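Basic helix-loop-helix, putative, expressed (Oryza sativa subsp. japonica, PDB 5LW0) binds ADP-ribose through the macrodomain held in this chain, part of a longer protein that probably acts in ADP-ribosylation-linked DNA interstrand crosslink repair. Local coordinates at residues A[34-43]-A[121-129]; A[163-173]-A[185-193]. All blocks are in the same frame, centred on the assembly; numbering follows the deposited sequence.

From the N terminus, residues 34-43 supply a strand that waits for its partner in 121-129 while the chain builds strands 74-79 and 104-108 and helices 52-69 and 85-96; contact 1 closes this long loop in parallel fashion. After helices 139-148 and 150-159, contact 2 closes a much shorter loop, joining 163-173 to 185-193 around helix 178-183. The two loops follow in series, neither nested nor crossed. They meet in the sheet, where strands 124-128 and 187-192 are neighbours: Asn123 O lies 2.8 Å from Thr186 N, a probable hydrogen bond. Together they tie the centre of the sheet to its antiparallel edge beside the ADP-ribose pocket.

Contact 1 (A[34-43]-A[121-129]); sequences SSRTLAFPSI and RCNVIANAA. With AR6 ([(2R,3S,4R,5R)-5-(6-aminopurin-9-yl)-3,4-dihydroxy-oxolan-2-yl]methyl [hydroxy-[[(2R,3S,4R,5S)-3,4,5-trihydroxyoxolan-2-yl]methoxy]phosphoryl] hydrogen phosphate), chain C.
Leu38 sets CG opposite its amide nitrogen (chi1 171°), and the next torsion swings CD1 across to Val124, where it rests 3.7 Å from CG1 of that residue. The pair sits between two central strands of the macrodomain sheet, 37-40 and 124-128, which run parallel with their short axes turned by 25°. Ala39 joins the backbones in both directions: Ala39 N donates to Val124 O at 3.0 Å, and Ala39 O accepts from Ala126 N at 2.9 Å. The apolar side of the sheet carrying Leu38 and Val124 is covered by helix 208-230, whose Phe223 and Phe226 pack on Leu38.

Before the strands properly pair, Asn123 anchors the 3-10 turn that precedes strand 37-40. Asn123 N reaches Ser34 O at 3.0 Å from above the carbonyl plane, 38° out of it, so this bond does not follow a lone pair. The side-chain oxygen Asn123 OD1 accepts a short, bent hydrogen bond from Arg121 NE (2.6 Å), tilted out of both the carbonyl and the guanidinium planes; Arg121 stretches out from CG to NE beside Ser34, and its NH2 donates a hydrogen bond to Gly184 O. Ser34 OG also comes close to this amide oxygen, but its proton can go to Asp32 instead.

Beyond the bond from Ala126 N to Ala39 O, Pro41 has no N-H to offer Ala126 O, a buried carbonyl without a hydrogen-bonding partner in the model; its CD rests against that oxygen instead and also touches the methyl of Ala126. The two segments then frame the ADP-ribose: Pro41 CB lies near the adenosine ribose oxygen O4', and Ile43 CD1 packs 3.8 Å from Ala128 CB. That same methyl, Ala128 CB, lies 3.4 Å from O3A, the oxygen bridging the two phosphates.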
loop_
_atom_site.group_PDB
_atom_site.type_symbol
_atom_site.label_atom_id
_atom_site.label_comp_id
_atom_site.label_asym_id
_atom_site.label_seq_id
_atom_site.Cartn_x
_atom_site.Cartn_y
_atom_site.Cartn_z
ATOM N N SER A 34 5.066 -15.833 2.513
ATOM C CA SER A 34 4.430 -15.020 1.465
ATOM C C SER A 34 3.003 -14.696 1.802
ATOM O O SER A 34 2.525 -13.619 1.504
ATOM C CB SER A 34 4.476 -15.730 0.107
ATOM O OG SER A 34 3.559 -16.790 0.071
ATOM N N SER A 35 2.351 -15.593 2.539
ATOM C CA SER A 35 0.968 -15.382 2.943
ATOM C C SER A 35 0.863 -14.367 4.069
ATOM O O SER A 35 -0.233 -13.880 4.355
ATOM C CB SER A 35 0.285 -16.722 3.348
ATOM O OG SER A 35 0.653 -17.104 4.643
ATOM N N ARG A 36 2.003 -14.052 4.717
ATOM C CA ARG A 36 2.021 -13.136 5.800
ATOM C C ARG A 36 2.865 -11.896 5.493
ATOM O O ARG A 36 3.307 -11.241 6.370
ATOM C CB ARG A 36 2.567 -13.840 7.064
ATOM C CG ARG A 36 1.622 -14.931 7.599
ATOM C CD ARG A 36 2.197 -15.719 8.753
ATOM N NE ARG A 36 3.337 -16.550 8.376
ATOM C CZ ARG A 36 4.605 -16.324 8.684
ATOM N NH1 ARG A 36 4.971 -15.258 9.375
ATOM N NH2 ARG A 36 5.546 -17.178 8.262
ATOM N N THR A 37 2.966 -11.574 4.199
ATOM C CA THR A 37 3.697 -10.452 3.732
ATOM C C THR A 37 2.782 -9.518 2.944
ATOM O O THR A 37 2.055 -9.950 2.054
ATOM C CB THR A 37 4.878 -10.850 2.807
ATOM O OG1 THR A 37 5.772 -11.766 3.466
ATOM C CG2 THR A 37 5.690 -9.602 2.410
ATOM N N LEU A 38 2.850 -8.245 3.312
ATOM C CA LEU A 38 2.171 -7.172 2.602
ATOM C C LEU A 38 3.199 -6.289 1.915
ATOM O O LEU A 38 4.112 -5.815 2.575
ATOM C CB LEU A 38 1.408 -6.259 3.618
ATOM C CG LEU A 38 0.821 -4.976 3.029
ATOM C CD1 LEU A 38 -0.304 -5.303 2.076
ATOM C CD2 LEU A 38 0.332 -4.075 4.156
ATOM N N ALA A 39 3.062 -6.110 0.631
ATOM C CA ALA A 39 3.830 -5.073 -0.094
ATOM C C ALA A 39 2.915 -3.880 -0.278
ATOM O O ALA A 39 1.752 -4.025 -0.739
ATOM C CB ALA A 39 4.308 -5.584 -1.420
ATOM N N PHE A 40 3.425 -2.714 -0.027
ATOM C CA PHE A 40 2.662 -1.517 -0.197
ATOM C C PHE A 40 3.512 -0.423 -0.795
ATOM O O PHE A 40 4.721 -0.306 -0.494
ATOM C CB PHE A 40 2.026 -1.031 1.144
ATOM C CG PHE A 40 3.000 -0.663 2.173
ATOM C CD1 PHE A 40 3.606 -1.629 2.921
ATOM C CD2 PHE A 40 3.263 0.704 2.481
ATOM C CE1 PHE A 40 4.512 -1.280 3.935
ATOM C CE2 PHE A 40 4.137 1.067 3.496
ATOM C CZ PHE A 40 4.751 0.071 4.245
ATOM N N PRO A 41 2.886 0.470 -1.582
ATOM C CA PRO A 41 3.566 1.653 -2.057
ATOM C C PRO A 41 3.365 2.829 -1.103
ATOM O O PRO A 41 2.514 2.758 -0.191
ATOM C CB PRO A 41 2.819 1.937 -3.344
ATOM C CG PRO A 41 1.423 1.611 -2.995
ATOM C CD PRO A 41 1.493 0.446 -2.007
ATOM N N SER A 42 4.083 3.922 -1.348
ATOM C CA SER A 42 3.944 5.106 -0.541
ATOM C C SER A 42 2.645 5.828 -0.905
ATOM O O SER A 42 2.526 6.447 -1.954
ATOM C CB SER A 42 5.110 5.998 -0.745
ATOM O OG SER A 42 4.979 7.226 -0.028
ATOM N N ILE A 43 1.682 5.730 -0.053
ATOM C CA ILE A 43 0.390 6.360 -0.295
ATOM C C ILE A 43 0.448 7.867 -0.274
ATOM O O ILE A 43 1.133 8.450 0.562
ATOM C CB ILE A 43 -0.607 5.923 0.835
ATOM C CG1 ILE A 43 -0.713 4.389 0.933
ATOM C CG2 ILE A 43 -1.978 6.559 0.643
ATOM C CD1 ILE A 43 -1.115 3.683 -0.358
ATOM N N ARG A 121 8.146 -13.239 -3.233
ATOM C CA ARG A 121 6.663 -13.430 -3.277
ATOM C C ARG A 121 5.987 -12.792 -2.109
ATOM O O ARG A 121 6.394 -12.954 -0.916
ATOM C CB ARG A 121 6.127 -14.883 -3.510
ATOM C CG ARG A 121 4.541 -14.977 -3.763
ATOM C CD ARG A 121 4.017 -16.466 -3.743
ATOM N NE ARG A 121 2.534 -16.515 -3.558
ATOM C CZ ARG A 121 1.728 -17.549 -3.856
ATOM N NH1 ARG A 121 2.245 -18.663 -4.390
ATOM N NH2 ARG A 121 0.349 -17.439 -3.679
ATOM N N CYS A 122 5.022 -12.006 -2.482
ATOM C CA CYS A 122 4.140 -11.263 -1.516
ATOM C C CYS A 122 2.725 -11.507 -1.951
ATOM O O CYS A 122 2.299 -11.040 -2.997
ATOM C CB CYS A 122 4.382 -9.693 -1.410
ATOM S SG CYS A 122 6.118 -9.192 -1.190
ATOM N N ASN A 123 1.933 -12.122 -1.067
ATOM C CA ASN A 123 0.542 -12.525 -1.450
ATOM C C ASN A 123 -0.457 -11.375 -1.355
ATOM O O ASN A 123 -1.520 -11.414 -1.959
ATOM C CB ASN A 123 0.024 -13.670 -0.590
ATOM C CG ASN A 123 0.678 -14.999 -0.894
ATOM O OD1 ASN A 123 1.718 -15.075 -1.501
ATOM N ND2 ASN A 123 0.081 -16.052 -0.366
ATOM N N VAL A 124 -0.175 -10.364 -0.525
ATOM C CA VAL A 124 -1.103 -9.270 -0.379
ATOM C C VAL A 124 -0.412 -8.011 -0.843
ATOM O O VAL A 124 0.698 -7.713 -0.416
ATOM C CB VAL A 124 -1.582 -9.104 1.077
ATOM C CG1 VAL A 124 -2.631 -8.004 1.169
ATOM C CG2 VAL A 124 -2.101 -10.424 1.630
ATOM N N ILE A 125 -1.075 -7.236 -1.716
ATOM C CA ILE A 125 -0.520 -5.937 -2.088
ATOM C C ILE A 125 -1.521 -4.822 -1.850
ATOM O O ILE A 125 -2.733 -5.035 -1.875
ATOM C CB ILE A 125 -0.012 -5.903 -3.536
ATOM C CG1 ILE A 125 -1.133 -6.030 -4.491
ATOM C CG2 ILE A 125 1.062 -6.983 -3.790
ATOM C CD1 ILE A 125 -0.696 -5.856 -5.947
ATOM N N ALA A 126 -1.005 -3.643 -1.515
ATOM C CA ALA A 126 -1.855 -2.442 -1.361
ATOM C C ALA A 126 -1.869 -1.601 -2.609
ATOM O O ALA A 126 -0.857 -1.514 -3.328
ATOM C CB ALA A 126 -1.343 -1.624 -0.216
ATOM N N ASN A 127 -2.989 -0.946 -2.840
ATOM C CA ASN A 127 -3.180 -0.042 -3.944
ATOM C C ASN A 127 -3.479 1.363 -3.460
ATOM O O ASN A 127 -4.220 1.548 -2.513
ATOM C CB ASN A 127 -4.309 -0.564 -4.771
ATOM C CG ASN A 127 -4.629 0.342 -5.935
ATOM O OD1 ASN A 127 -3.719 0.914 -6.539
ATOM N ND2 ASN A 127 -5.919 0.455 -6.269
ATOM N N ALA A 128 -2.863 2.386 -4.073
ATOM C CA ALA A 128 -3.205 3.728 -3.793
ATOM C C ALA A 128 -4.368 4.113 -4.710
ATOM O O ALA A 128 -4.190 4.509 -5.843
ATOM C CB ALA A 128 -2.006 4.643 -3.975
ATOM N N ALA A 129 -5.544 3.984 -4.156
ATOM C CA ALA A 129 -6.773 4.028 -4.933
ATOM C C ALA A 129 -7.256 5.422 -5.103
ATOM O O ALA A 129 -6.787 6.366 -4.461
ATOM C CB ALA A 129 -7.836 3.170 -4.207
HETATM N N1 AR6 C . 5.055 -0.372 -8.403
HETATM C C2 AR6 C . 5.477 0.193 -7.253
HETATM N N3 AR6 C . 5.316 1.467 -6.951
HETATM C C4 AR6 C . 4.688 2.312 -7.826
HETATM C C5 AR6 C . 4.170 1.813 -9.063
HETATM C C6 AR6 C . 4.377 0.380 -9.334
HETATM N N6 AR6 C . 3.938 -0.200 -10.425
HETATM N N7 AR6 C . 3.573 2.906 -9.735
HETATM C C8 AR6 C . 3.686 3.969 -8.907
HETATM N N9 AR6 C . 4.350 3.621 -7.745
HETATM P PA AR6 C . 0.387 7.130 -6.807
HETATM P PB AR6 C . -1.152 8.641 -4.752
HETATM C "C1'" AR6 C . 4.588 4.417 -6.560
HETATM O O1A AR6 C . 0.453 8.437 -7.625
HETATM O O1B AR6 C . -0.146 9.764 -4.685
HETATM C C1D AR6 C . -3.894 7.053 -8.708
HETATM O O1D AR6 C . -3.827 6.909 -10.110
HETATM C "C2'" AR6 C . 4.907 5.896 -6.746
HETATM O "O2'" AR6 C . 6.272 6.130 -7.213
HETATM O O2A AR6 C . 0.019 5.862 -7.477
HETATM O O2B AR6 C . -1.772 8.117 -3.490
HETATM C C2D AR6 C . -5.381 6.951 -8.253
HETATM O O2D AR6 C . -6.299 6.913 -9.420
HETATM C "C3'" AR6 C . 4.582 6.432 -5.374
HETATM O "O3'" AR6 C . 5.701 6.292 -4.457
HETATM O O3A AR6 C . -0.599 7.331 -5.526
HETATM C C3D AR6 C . -5.610 8.158 -7.387
HETATM O O3D AR6 C . -6.435 9.064 -8.175
HETATM C "C4'" AR6 C . 3.413 5.544 -4.905
HETATM O "O4'" AR6 C . 3.346 4.456 -5.799
HETATM C C4D AR6 C . -4.205 8.757 -7.138
HETATM O O4D AR6 C . -3.333 8.312 -8.204
HETATM C "C5'" AR6 C . 2.080 6.248 -4.891
HETATM O "O5'" AR6 C . 1.862 7.001 -6.100
HETATM C C5D AR6 C . -3.529 8.309 -5.847
HETATM O O5D AR6 C . -2.349 9.133 -5.718
#

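Contact 2 (A[163-173]-A[185-193]); sequences LRPGSSVAVPL and VTHIIHVLG
The antiparallel edge of the macrodomain sheet is formed here: the outermost strand 167-172 runs against 187-192, which is itself parallel to the central strand 124-128. Two hydrogen-bonded pairs hold the middle. Val169 and His190 exchange backbone bonds, with Val169 N 2.9 Å from His190 O, and Val171 and Ile188 do likewise, with Val171 N 2.8 Å from Ile188 O.

The strand is entered through a type II turn from Arg164 to Ser167, with Gly166 at its third position. Gly166 N gives a nearly straight bond of 2.8 Å to Leu192 O, and Ser167 OG turns back to Arg164 O at 2.6 Å. Leu192 fills the inside of this bend: CD2 lies 3.4 Å from Leu163 O and equally near Pro165 N, while the ring of Pro165 runs alongside it. At the opposite end Leu173 crosses Val185, its CD2 3.9 Å from Val185 CG1.

On the side facing helix 150-159, the imidazole of His190 is clasped by aliphatic groups. Ile188 CG2 lies over one face, offset to the rim; Val169 CG1 comes at the edge; Val171 CG2 approaches the ring atom His190 CD2 obliquely at 3.7 Å. CG of His190 lies beside its own backbone N (chi1 -60°), which turns the ring in among them. Both ring nitrogens are bonded, ND1 to the amide nitrogen of Asn127 and NE2 to Thr156 OG1. Since an amide nitrogen can only donate, ND1 is the likely acceptor and NE2 probably carries the proton; these two bonds probably restrain the ring's rotation and join the sheet to helix 150-159.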
loop_
_atom_site.group_PDB
_atom_site.type_symbol
_atom_site.label_atom_id
_atom_site.label_comp_id
_atom_site.label_asym_id
_atom_site.label_seq_id
_atom_site.Cartn_x
_atom_site.Cartn_y
_atom_site.Cartn_z
ATOM N N LEU A 163 -14.478 4.755 -1.185
ATOM C CA LEU A 163 -13.650 4.982 0.031
ATOM C C LEU A 163 -13.679 6.426 0.404
ATOM O O LEU A 163 -13.746 7.334 -0.494
ATOM C CB LEU A 163 -12.165 4.606 -0.244
ATOM C CG LEU A 163 -11.875 3.124 -0.297
ATOM C CD1 LEU A 163 -10.391 2.865 -0.581
ATOM C CD2 LEU A 163 -12.312 2.424 0.992
ATOM N N ARG A 164 -13.572 6.697 1.678
ATOM C CA ARG A 164 -13.304 8.026 2.151
ATOM C C ARG A 164 -11.859 8.103 2.577
ATOM O O ARG A 164 -11.236 7.058 2.883
ATOM C CB ARG A 164 -14.270 8.420 3.268
ATOM C CG ARG A 164 -15.751 8.440 2.782
ATOM C CD ARG A 164 -16.731 8.812 3.880
ATOM N NE ARG A 164 -18.123 8.715 3.443
ATOM C CZ ARG A 164 -19.174 8.612 4.265
ATOM N NH1 ARG A 164 -19.007 8.517 5.591
ATOM N NH2 ARG A 164 -20.390 8.550 3.757
ATOM N N PRO A 165 -11.278 9.323 2.553
ATOM C CA PRO A 165 -9.821 9.412 2.860
ATOM C C PRO A 165 -9.511 8.870 4.238
ATOM O O PRO A 165 -10.228 9.127 5.193
ATOM C CB PRO A 165 -9.521 10.932 2.728
ATOM C CG PRO A 165 -10.574 11.414 1.753
ATOM C CD PRO A 165 -11.825 10.664 2.231
ATOM N N GLY A 166 -8.445 8.059 4.319
ATOM C CA GLY A 166 -8.041 7.503 5.572
ATOM C C GLY A 166 -8.557 6.117 5.824
ATOM O O GLY A 166 -8.547 5.666 6.938
ATOM N N SER A 167 -9.109 5.493 4.809
ATOM C CA SER A 167 -9.722 4.166 4.953
ATOM C C SER A 167 -9.286 3.237 3.835
ATOM O O SER A 167 -8.608 3.644 2.843
ATOM C CB SER A 167 -11.231 4.272 5.007
ATOM O OG SER A 167 -11.751 4.685 3.781
ATOM N N SER A 168 -9.595 1.965 3.997
ATOM C CA SER A 168 -9.138 0.972 3.048
ATOM C C SER A 168 -10.161 -0.150 2.991
ATOM O O SER A 168 -11.041 -0.237 3.867
ATOM C CB SER A 168 -7.769 0.443 3.417
ATOM O OG SER A 168 -7.817 -0.247 4.628
ATOM N N VAL A 169 -10.080 -0.980 1.953
ATOM C CA VAL A 169 -10.937 -2.161 1.815
ATOM C C VAL A 169 -10.165 -3.306 1.171
ATOM O O VAL A 169 -9.463 -3.110 0.225
ATOM C CB VAL A 169 -12.236 -1.849 1.016
ATOM C CG1 VAL A 169 -11.950 -1.383 -0.356
ATOM C CG2 VAL A 169 -13.164 -3.069 0.994
ATOM N N ALA A 170 -10.274 -4.489 1.784
ATOM C CA ALA A 170 -9.603 -5.679 1.338
ATOM C C ALA A 170 -10.450 -6.390 0.379
ATOM O O ALA A 170 -11.644 -6.631 0.634
ATOM C CB ALA A 170 -9.288 -6.596 2.511
ATOM N N VAL A 171 -9.842 -6.764 -0.738
ATOM C CA VAL A 171 -10.589 -7.469 -1.809
ATOM C C VAL A 171 -9.867 -8.746 -2.135
ATOM O O VAL A 171 -8.698 -8.713 -2.539
ATOM C CB VAL A 171 -10.670 -6.586 -3.059
ATOM C CG1 VAL A 171 -11.415 -7.316 -4.194
ATOM C CG2 VAL A 171 -11.356 -5.245 -2.733
ATOM N N PRO A 172 -10.568 -9.900 -2.078
ATOM C CA PRO A 172 -9.899 -11.114 -2.535
ATOM C C PRO A 172 -9.803 -11.152 -4.034
ATOM O O PRO A 172 -10.745 -10.770 -4.718
ATOM C CB PRO A 172 -10.805 -12.256 -2.041
ATOM C CG PRO A 172 -11.870 -11.633 -1.270
ATOM C CD PRO A 172 -11.890 -10.160 -1.527
ATOM N N LEU A 173 -8.629 -11.514 -4.539
ATOM C CA LEU A 173 -8.362 -11.492 -5.978
ATOM C C LEU A 173 -8.625 -12.903 -6.548
ATOM O O LEU A 173 -7.973 -13.839 -6.130
ATOM C CB LEU A 173 -6.893 -11.120 -6.243
ATOM C CG LEU A 173 -6.505 -11.022 -7.706
ATOM C CD1 LEU A 173 -7.262 -9.944 -8.448
ATOM C CD2 LEU A 173 -5.019 -10.825 -7.897
ATOM N N VAL A 185 -0.483 -13.277 -5.956
ATOM C CA VAL A 185 -1.277 -12.292 -5.188
ATOM C C VAL A 185 -2.683 -12.907 -4.956
ATOM O O VAL A 185 -3.386 -13.343 -5.920
ATOM C CB VAL A 185 -1.385 -10.985 -5.906
ATOM C CG1 VAL A 185 -2.344 -10.029 -5.204
ATOM C CG2 VAL A 185 -0.029 -10.328 -6.097
ATOM N N THR A 186 -3.104 -12.905 -3.697
ATOM C CA THR A 186 -4.403 -13.444 -3.288
ATOM C C THR A 186 -5.394 -12.335 -2.830
ATOM O O THR A 186 -6.596 -12.564 -2.792
ATOM C CB THR A 186 -4.251 -14.444 -2.138
ATOM O OG1 THR A 186 -3.687 -13.787 -0.994
ATOM C CG2 THR A 186 -3.426 -15.642 -2.523
ATOM N N HIS A 187 -4.871 -11.138 -2.503
ATOM C CA HIS A 187 -5.697 -10.039 -2.028
ATOM C C HIS A 187 -5.068 -8.737 -2.392
ATOM O O HIS A 187 -3.842 -8.613 -2.393
ATOM C CB HIS A 187 -5.819 -10.064 -0.465
ATOM C CG HIS A 187 -6.534 -11.252 0.081
ATOM N ND1 HIS A 187 -5.924 -12.474 0.253
ATOM C CD2 HIS A 187 -7.784 -11.388 0.567
ATOM C CE1 HIS A 187 -6.787 -13.328 0.742
ATOM N NE2 HIS A 187 -7.903 -12.682 1.003
ATOM N N ILE A 188 -5.919 -7.778 -2.702
ATOM C CA ILE A 188 -5.509 -6.406 -2.902
ATOM C C ILE A 188 -6.248 -5.553 -1.888
ATOM O O ILE A 188 -7.438 -5.702 -1.724
ATOM C CB ILE A 188 -5.848 -5.958 -4.344
ATOM C CG1 ILE A 188 -4.912 -6.758 -5.328
ATOM C CG2 ILE A 188 -5.717 -4.455 -4.487
ATOM C CD1 ILE A 188 -5.279 -6.619 -6.731
ATOM N N ILE A 189 -5.543 -4.677 -1.223
ATOM C CA ILE A 189 -6.171 -3.761 -0.314
ATOM C C ILE A 189 -6.106 -2.379 -0.910
ATOM O O ILE A 189 -5.034 -1.787 -0.969
ATOM C CB ILE A 189 -5.495 -3.789 1.113
ATOM C CG1 ILE A 189 -5.443 -5.207 1.655
ATOM C CG2 ILE A 189 -6.238 -2.831 2.016
ATOM C CD1 ILE A 189 -4.657 -5.357 2.960
ATOM N N HIS A 190 -7.276 -1.839 -1.320
ATOM C CA HIS A 190 -7.362 -0.496 -1.816
ATOM C C HIS A 190 -7.303 0.457 -0.619
ATOM O O HIS A 190 -8.091 0.318 0.296
ATOM C CB HIS A 190 -8.677 -0.274 -2.519
ATOM C CG HIS A 190 -8.905 -1.167 -3.700
ATOM N ND1 HIS A 190 -8.138 -1.105 -4.841
ATOM C CD2 HIS A 190 -9.874 -2.063 -3.951
ATOM C CE1 HIS A 190 -8.627 -1.942 -5.748
ATOM N NE2 HIS A 190 -9.665 -2.558 -5.222
ATOM N N VAL A 191 -6.473 1.493 -0.706
ATOM C CA VAL A 191 -6.293 2.482 0.357
ATOM C C VAL A 191 -6.480 3.871 -0.236
ATOM O O VAL A 191 -5.938 4.137 -1.339
ATOM C CB VAL A 191 -4.863 2.435 0.890
ATOM C CG1 VAL A 191 -4.776 3.356 2.068
ATOM C CG2 VAL A 191 -4.466 1.028 1.258
ATOM N N LEU A 192 -7.217 4.733 0.424
ATOM C CA LEU A 192 -7.367 6.127 -0.058
ATOM C C LEU A 192 -6.619 7.028 0.913
ATOM O O LEU A 192 -7.028 7.195 2.080
ATOM C CB LEU A 192 -8.820 6.540 -0.146
ATOM C CG LEU A 192 -9.020 7.972 -0.712
ATOM C CD1 LEU A 192 -8.499 8.075 -2.114
ATOM C CD2 LEU A 192 -10.479 8.342 -0.629
ATOM N N GLY A 193 -5.552 7.663 0.435
ATOM C CA GLY A 193 -4.843 8.576 1.266
ATOM C C GLY A 193 -5.384 10.004 1.144
ATOM O O GLY A 193 -6.201 10.239 0.297
#